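Local coordinates for glucose-6-phosphate 1-dehydrogenase (Mycobacterium avium, PDB 4LGV), which probably catalyses the NADP-dependent oxidation of glucose 6-phosphate to 6-phosphogluconolactone, the entry step of the pentose phosphate pathway, at residues K215-D220 with A261-E266. Residues are numbered along the deposited sequence; the frame is centred on the assembly and turned at random.
Sequences KLWDRD and ALVAME
Trp217 and Val263 make this contact between them. The indole NE1 of Trp217 donates a hydrogen bond to the backbone O of Val263 at 2.8 Å. The N-H points at the oxygen with an angle of 155°. The carbonyl points nearly straight at the donor, and the nitrogen lies in the carbonyl plane. The oxygen in turn sits at the edge of the indole, only 13° out of the ring plane. The valine side chain adds a light apolar touch, with Val263 CG1 4.3 Å from Trp217 CZ2. This methyl stands anti to the backbone N (chi1 167°), which brings it to the same side as the carbonyl that takes the bond, close to the N-H edge of the indole, beside NE1 and CZ2.

Trp217 is the centre of an inverse gamma turn in the loop between helix 211-214 and strand 222-230. Next in the loop, Asp218 OD1 accepts from the N of Asp220 in an Asx turn. Val263 lies in the last turn of helix 246-264, where carbonyls run short of helical partners. Nearby, Arg207 NH1 is hydrogen-bonded to the O of Leu262, and Trp330 NE1 to the O of Ala264. Leu206 and Met352 also pack on the indole. The contact thus ties the loop to a helix end inside the C-terminal domain. Both partners are buried, and one bond satisfies the indole N-H and a helix-terminal carbonyl together.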
# COMPACT_ATOMS: atom_id res chain seq x y z
N LYS A 215 -5.92 -3.39 7.22
CA LYS A 215 -4.78 -3.32 6.32
C LYS A 215 -4.57 -4.55 5.47
O LYS A 215 -4.02 -4.43 4.39
CB LYS A 215 -3.50 -3.10 7.11
CG LYS A 215 -3.30 -1.66 7.54
CD LYS A 215 -3.21 -0.80 6.27
CE LYS A 215 -2.45 0.50 6.43
NZ LYS A 215 -3.16 1.21 7.50
N LEU A 216 -4.99 -5.72 5.94
CA LEU A 216 -4.80 -6.97 5.23
C LEU A 216 -5.98 -7.34 4.34
O LEU A 216 -5.91 -8.30 3.58
CB LEU A 216 -4.55 -8.10 6.23
CG LEU A 216 -3.47 -7.91 7.29
CD1 LEU A 216 -3.41 -9.03 8.30
CD2 LEU A 216 -2.12 -7.75 6.61
N TRP A 217 -7.06 -6.58 4.38
CA TRP A 217 -8.34 -7.09 3.88
C TRP A 217 -8.65 -6.73 2.43
O TRP A 217 -9.68 -6.16 2.10
CB TRP A 217 -9.46 -6.56 4.81
CG TRP A 217 -10.53 -7.52 5.06
CD1 TRP A 217 -11.64 -7.71 4.30
CD2 TRP A 217 -10.65 -8.38 6.18
NE1 TRP A 217 -12.42 -8.71 4.86
CE2 TRP A 217 -11.84 -9.12 6.02
CE3 TRP A 217 -9.88 -8.61 7.31
CZ2 TRP A 217 -12.28 -10.03 6.98
CZ3 TRP A 217 -10.30 -9.54 8.24
CH2 TRP A 217 -11.49 -10.23 8.08
N ASP A 218 -7.71 -7.05 1.56
CA ASP A 218 -7.82 -6.83 0.12
C ASP A 218 -6.86 -7.76 -0.68
O ASP A 218 -6.09 -8.53 -0.08
CB ASP A 218 -7.63 -5.39 -0.23
CG ASP A 218 -6.24 -4.88 0.10
OD1 ASP A 218 -5.27 -5.65 0.01
OD2 ASP A 218 -6.11 -3.70 0.44
N ARG A 219 -6.97 -7.74 -2.01
CA ARG A 219 -6.22 -8.64 -2.88
C ARG A 219 -4.71 -8.48 -2.81
O ARG A 219 -3.98 -9.31 -3.34
CB ARG A 219 -6.64 -8.40 -4.33
CG ARG A 219 -6.29 -7.02 -4.83
CD ARG A 219 -7.09 -6.65 -6.06
NE ARG A 219 -6.71 -7.48 -7.21
CZ ARG A 219 -5.65 -7.26 -7.99
NH1 ARG A 219 -4.79 -6.29 -7.75
NH2 ARG A 219 -5.46 -8.05 -9.02
N ASP A 220 -4.23 -7.40 -2.19
CA ASP A 220 -2.79 -7.20 -2.11
C ASP A 220 -2.23 -8.12 -1.02
O ASP A 220 -1.03 -8.46 -1.06
CB ASP A 220 -2.41 -5.74 -1.81
CG ASP A 220 -2.74 -4.79 -2.96
OD1 ASP A 220 -2.90 -5.23 -4.11
OD2 ASP A 220 -2.78 -3.56 -2.73
N ALA A 261 -20.72 -11.51 1.40
CA ALA A 261 -20.86 -10.07 1.22
C ALA A 261 -20.44 -9.29 2.44
O ALA A 261 -19.80 -8.24 2.33
CB ALA A 261 -22.29 -9.71 0.84
N LEU A 262 -20.76 -9.81 3.62
CA LEU A 262 -20.34 -9.15 4.85
C LEU A 262 -18.82 -9.12 4.93
O LEU A 262 -18.24 -8.16 5.42
CB LEU A 262 -20.88 -9.89 6.06
CG LEU A 262 -22.34 -9.68 6.34
CD1 LEU A 262 -22.80 -10.52 7.52
CD2 LEU A 262 -22.68 -8.23 6.63
N VAL A 263 -18.18 -10.20 4.50
CA VAL A 263 -16.74 -10.34 4.57
C VAL A 263 -16.08 -9.44 3.54
O VAL A 263 -15.02 -8.92 3.79
CB VAL A 263 -16.33 -11.82 4.31
CG1 VAL A 263 -14.84 -11.94 4.07
CG2 VAL A 263 -16.68 -12.67 5.52
N ALA A 264 -16.74 -9.27 2.40
CA ALA A 264 -16.12 -8.61 1.24
C ALA A 264 -16.51 -7.16 0.97
O ALA A 264 -15.80 -6.44 0.26
CB ALA A 264 -16.41 -9.41 0.04
N MET A 265 -17.61 -6.70 1.56
CA MET A 265 -18.14 -5.37 1.24
C MET A 265 -17.23 -4.24 1.69
O MET A 265 -16.46 -4.38 2.66
CB MET A 265 -19.49 -5.15 1.88
CG MET A 265 -19.49 -5.19 3.39
SD MET A 265 -21.11 -5.11 4.14
CE MET A 265 -20.60 -4.99 5.85
N GLU A 266 -17.40 -3.12 0.98
CA GLU A 266 -16.88 -1.84 1.42
C GLU A 266 -17.64 -1.40 2.68
O GLU A 266 -18.79 -1.79 2.89
CB GLU A 266 -17.03 -0.78 0.32
CG GLU A 266 -16.34 -1.15 -0.97
CD GLU A 266 -14.85 -1.36 -0.83
OE1 GLU A 266 -14.19 -0.54 -0.14
OE2 GLU A 266 -14.30 -2.31 -1.44